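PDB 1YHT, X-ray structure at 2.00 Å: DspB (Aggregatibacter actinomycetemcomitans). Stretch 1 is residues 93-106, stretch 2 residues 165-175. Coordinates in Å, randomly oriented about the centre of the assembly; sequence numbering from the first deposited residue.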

# COMPACT_ATOMS: atom_id res chain seq x y z
N SER A 93 -15.37 -9.72 -5.75
CA SER A 93 -15.87 -9.76 -7.09
C SER A 93 -15.95 -8.35 -7.67
O SER A 93 -15.99 -7.37 -6.94
N TYR A 94 -16.03 -8.27 -8.99
CA TYR A 94 -16.25 -6.98 -9.65
C TYR A 94 -17.56 -6.29 -9.20
O TYR A 94 -17.60 -5.08 -9.06
N ARG A 95 -18.63 -7.05 -9.02
CA ARG A 95 -19.89 -6.49 -8.48
C ARG A 95 -19.73 -5.92 -7.08
O ARG A 95 -20.17 -4.81 -6.78
N GLN A 96 -19.05 -6.67 -6.23
CA GLN A 96 -18.68 -6.19 -4.91
C GLN A 96 -17.83 -4.93 -4.95
O GLN A 96 -18.10 -3.97 -4.23
N LEU A 97 -16.83 -4.90 -5.83
CA LEU A 97 -16.00 -3.70 -5.97
C LEU A 97 -16.79 -2.51 -6.49
O LEU A 97 -16.54 -1.38 -6.10
N ASP A 98 -17.74 -2.75 -7.40
CA ASP A 98 -18.59 -1.68 -7.92
C ASP A 98 -19.51 -1.09 -6.83
O ASP A 98 -19.71 0.11 -6.78
N ASP A 99 -19.99 -1.94 -5.94
CA ASP A 99 -20.73 -1.54 -4.75
C ASP A 99 -19.83 -0.65 -3.79
O ASP A 99 -20.24 0.43 -3.35
N ILE A 100 -18.59 -1.07 -3.56
CA ILE A 100 -17.66 -0.30 -2.71
C ILE A 100 -17.32 1.05 -3.36
O ILE A 100 -17.27 2.05 -2.67
N LYS A 101 -17.09 1.04 -4.68
CA LYS A 101 -16.73 2.22 -5.46
C LYS A 101 -17.81 3.28 -5.38
O LYS A 101 -17.51 4.45 -5.10
N ALA A 102 -19.06 2.87 -5.63
CA ALA A 102 -20.23 3.76 -5.50
C ALA A 102 -20.32 4.38 -4.09
O ALA A 102 -20.54 5.58 -3.91
N TYR A 103 -20.08 3.56 -3.08
CA TYR A 103 -20.24 3.99 -1.72
C TYR A 103 -19.14 5.03 -1.41
O TYR A 103 -19.44 6.12 -0.88
N ALA A 104 -17.89 4.70 -1.79
CA ALA A 104 -16.73 5.61 -1.60
C ALA A 104 -16.94 6.96 -2.24
O ALA A 104 -16.72 8.02 -1.62
N LYS A 105 -17.31 6.89 -3.51
CA LYS A 105 -17.55 8.06 -4.31
C LYS A 105 -18.62 8.98 -3.69
O LYS A 105 -18.40 10.17 -3.57
N ALA A 106 -19.73 8.43 -3.25
CA ALA A 106 -20.73 9.25 -2.57
C ALA A 106 -20.19 9.83 -1.26
O ALA A 106 -20.67 10.87 -0.79
N SER A 165 -3.44 -1.83 -16.27
CA SER A 165 -4.60 -1.39 -17.07
C SER A 165 -5.93 -1.98 -16.60
O SER A 165 -6.97 -1.31 -16.56
N GLU A 166 -5.91 -3.28 -16.26
CA GLU A 166 -7.07 -3.95 -15.71
C GLU A 166 -7.49 -3.35 -14.36
O GLU A 166 -8.68 -3.09 -14.12
N VAL A 167 -6.52 -3.14 -13.49
CA VAL A 167 -6.78 -2.54 -12.15
C VAL A 167 -7.35 -1.12 -12.29
O VAL A 167 -8.35 -0.75 -11.65
N ILE A 168 -6.78 -0.36 -13.20
CA ILE A 168 -7.30 0.97 -13.53
C ILE A 168 -8.75 0.91 -14.02
O ILE A 168 -9.61 1.67 -13.54
N ASP A 169 -9.05 -0.02 -14.92
CA ASP A 169 -10.42 -0.22 -15.40
C ASP A 169 -11.42 -0.60 -14.29
O ASP A 169 -12.55 -0.11 -14.25
N ILE A 170 -10.98 -1.45 -13.39
CA ILE A 170 -11.79 -1.87 -12.23
C ILE A 170 -12.16 -0.69 -11.29
O ILE A 170 -13.32 -0.53 -10.96
N PHE A 171 -11.18 0.12 -10.90
CA PHE A 171 -11.43 1.24 -9.98
C PHE A 171 -12.05 2.45 -10.69
O PHE A 171 -12.77 3.25 -10.08
N GLY A 172 -11.77 2.57 -11.99
CA GLY A 172 -12.31 3.67 -12.80
C GLY A 172 -12.19 5.05 -12.14
O GLY A 172 -11.17 5.34 -11.52
N ASP A 173 -13.23 5.88 -12.23
CA ASP A 173 -13.13 7.29 -11.76
C ASP A 173 -13.14 7.50 -10.24
O ASP A 173 -13.15 8.64 -9.77
N THR A 174 -13.14 6.41 -9.46
CA THR A 174 -13.01 6.53 -8.00
C THR A 174 -11.57 6.82 -7.59
O THR A 174 -11.31 7.12 -6.42
N SER A 175 -10.64 6.76 -8.56
CA SER A 175 -9.21 6.76 -8.29
C SER A 175 -8.55 7.84 -9.12
O SER A 175 -8.74 7.89 -10.34

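Packing of helix 94-106 against the C-terminal end of helix 165-171 and the turn that follows it in DspB. The two helix axes approach to 10.9 Å at 56°; the contact buries 480 Å² summed over both sides, and beyond the end of the second helix the backbones draw closer, with K105 CA 6.0 Å from T174 CA. S93 lies outside the contact but starts the first helix: with chi1 p, S93 OG accepts from Q96 N at 3.0 Å, an N-cap bond; S93 N also donates to Q96 OE1 at 2.9 Å, a hydrogen bond in the reverse direction. Y94 (chi1 m) leaves its backbone sideways to the second stretch, yet its ring reaches across; Y94 CE1 lies 3.6 Å from I170 CD1, which meets the ring at its edge, near the ring plane. Its hydroxyl passes E166, with Y94 OH 4.2 Å from E166 OE2, too far for a hydrogen bond; both atoms find hydrogen-bond partners elsewhere in the structure. One turn on, L97 (m, t) points toward the second stretch and sets L97 CD1 3.8 Å from I170 CG2. I170 (m, t) thus offers its CD1 to the tyrosine and its CG2 to the leucine, and is covered by both.

D98 (chi1 m) starts out sideways, but its carboxylate turns inward to meet K101: K101 NZ donates to D98 OD1 at 2.8 Å in a salt bridge within the helix. K101 (m, t, p, t) points toward the partner and runs its aliphatic chain along the contact. The same ammonium donates to the backbone, K101 NZ to I170 O at 2.7 Å, capturing a carbonyl near the end of the second helix, and K101 CE passes 3.6 Å from F171 O. F171 O accepts from T174 OG1 at 2.7 Å, a bond that, with T174 chi1 at p, ties the turn back to the helix. The CA-to-CB bond of F171 points away from the first helix, though its ring still lies near L97. At the base of the lysine, K101 CB packs 3.5 Å from T174 CG2, the methyl of a threonine that points toward the first helix. Between F171 and D173, G172 adopts positive phi, a conformation that favours glycine.

A102 faces away, and A104, although directed toward the other stretch, stops short of contact. K105 closes the interface: chi1 lies between wells at -143°, and the remaining torsions are all t, giving an extended chain. K105 CD comes 4.2 Å from T174 CG2, and at the tip K105 NZ donates to D173 OD1 (2.7 Å) and D173 OD2 (2.8 Å), a salt bridge engaging both carboxylate oxygens of D173 (chi1 p).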

# COMPACT_ATOMS: atom_id res chain seq x y z
CB SER A 93 -17.27 -10.40 -7.14
OG SER A 93 -18.23 -9.49 -6.65
CB TYR A 94 -16.35 -7.16 -11.16
CG TYR A 94 -15.12 -7.65 -11.86
CD1 TYR A 94 -13.85 -7.11 -11.60
CD2 TYR A 94 -15.22 -8.62 -12.84
CE1 TYR A 94 -12.73 -7.57 -12.29
CE2 TYR A 94 -14.08 -9.07 -13.55
CZ TYR A 94 -12.85 -8.54 -13.25
OH TYR A 94 -11.75 -9.03 -13.98
CB ARG A 95 -20.99 -7.55 -8.53
CG ARG A 95 -22.30 -7.18 -7.79
CD ARG A 95 -23.50 -8.05 -8.26
NE ARG A 95 -24.64 -7.16 -8.64
CZ ARG A 95 -24.89 -6.68 -9.86
NH1 ARG A 95 -24.14 -7.01 -10.91
NH2 ARG A 95 -25.95 -5.86 -10.04
CB GLN A 96 -17.95 -7.27 -4.11
CG GLN A 96 -18.90 -8.36 -3.69
CD GLN A 96 -18.22 -9.60 -3.14
OE1 GLN A 96 -17.05 -9.83 -3.36
NE2 GLN A 96 -18.99 -10.41 -2.41
CB LEU A 97 -14.85 -4.01 -6.89
CG LEU A 97 -13.79 -4.96 -6.35
CD1 LEU A 97 -13.04 -5.67 -7.46
CD2 LEU A 97 -12.85 -4.22 -5.40
CB ASP A 98 -19.45 -2.17 -9.08
CG ASP A 98 -18.67 -2.35 -10.37
OD1 ASP A 98 -17.53 -1.83 -10.50
OD2 ASP A 98 -19.25 -3.02 -11.26
CB ASP A 99 -21.24 -2.79 -4.03
CG ASP A 99 -22.05 -2.47 -2.75
OD1 ASP A 99 -22.77 -1.47 -2.73
OD2 ASP A 99 -21.95 -3.23 -1.76
CB ILE A 100 -16.38 -1.12 -2.44
CG1 ILE A 100 -16.73 -2.33 -1.55
CG2 ILE A 100 -15.27 -0.28 -1.76
CD1 ILE A 100 -15.71 -3.45 -1.56
CB LYS A 101 -16.52 1.84 -6.94
CG LYS A 101 -15.23 1.06 -7.20
CD LYS A 101 -15.20 0.35 -8.56
CE LYS A 101 -15.66 1.21 -9.74
NZ LYS A 101 -15.88 0.35 -10.99
CB ALA A 102 -21.53 3.01 -5.91
CB TYR A 103 -20.19 2.79 -0.79
CG TYR A 103 -20.59 3.12 0.60
CD1 TYR A 103 -21.93 3.19 0.94
CD2 TYR A 103 -19.63 3.39 1.60
CE1 TYR A 103 -22.34 3.55 2.26
CE2 TYR A 103 -20.02 3.74 2.88
CZ TYR A 103 -21.38 3.84 3.20
OH TYR A 103 -21.77 4.18 4.49
CB ALA A 104 -15.46 4.97 -2.17
CB LYS A 105 -17.98 7.61 -5.70
CG LYS A 105 -17.45 8.45 -6.79
CD LYS A 105 -17.87 7.80 -8.12
CE LYS A 105 -17.56 8.73 -9.24
NZ LYS A 105 -18.23 8.25 -10.47
CB ALA A 106 -21.98 8.48 -2.32
CB SER A 165 -4.38 -1.74 -18.54
OG SER A 165 -3.29 -0.98 -19.06
CB GLU A 166 -6.76 -5.43 -15.56
CG GLU A 166 -7.97 -6.20 -15.04
CD GLU A 166 -7.71 -7.68 -14.91
OE1 GLU A 166 -7.25 -8.09 -13.83
OE2 GLU A 166 -8.01 -8.41 -15.86
CB VAL A 167 -5.55 -2.60 -11.27
CG1 VAL A 167 -5.75 -1.78 -10.01
CG2 VAL A 167 -5.22 -4.05 -10.90
CB ILE A 168 -6.38 1.65 -14.58
CG1 ILE A 168 -5.07 1.97 -13.91
CG2 ILE A 168 -7.00 2.95 -15.14
CD1 ILE A 168 -3.99 2.42 -14.83
CB ASP A 169 -10.48 -1.30 -16.46
CG ASP A 169 -9.89 -0.86 -17.79
OD1 ASP A 169 -9.66 0.34 -17.99
OD2 ASP A 169 -9.70 -1.72 -18.64
CB ILE A 170 -11.07 -2.96 -11.43
CG1 ILE A 170 -11.00 -4.28 -12.21
CG2 ILE A 170 -11.77 -3.26 -10.09
CD1 ILE A 170 -9.98 -5.32 -11.56
CB PHE A 171 -10.16 1.59 -9.20
CG PHE A 171 -9.81 0.55 -8.18
CD1 PHE A 171 -10.26 0.67 -6.85
CD2 PHE A 171 -9.17 -0.61 -8.56
CE1 PHE A 171 -10.01 -0.33 -5.92
CE2 PHE A 171 -8.93 -1.65 -7.62
CZ PHE A 171 -9.32 -1.51 -6.33
CB ASP A 173 -14.18 8.20 -12.46
CG ASP A 173 -15.60 7.94 -12.03
OD1 ASP A 173 -15.88 7.12 -11.12
OD2 ASP A 173 -16.48 8.59 -12.61
CB THR A 174 -13.45 5.25 -7.28
OG1 THR A 174 -12.56 4.16 -7.60
CG2 THR A 174 -14.90 4.91 -7.66
CB SER A 175 -8.62 5.37 -8.62
OG SER A 175 -7.20 5.41 -8.49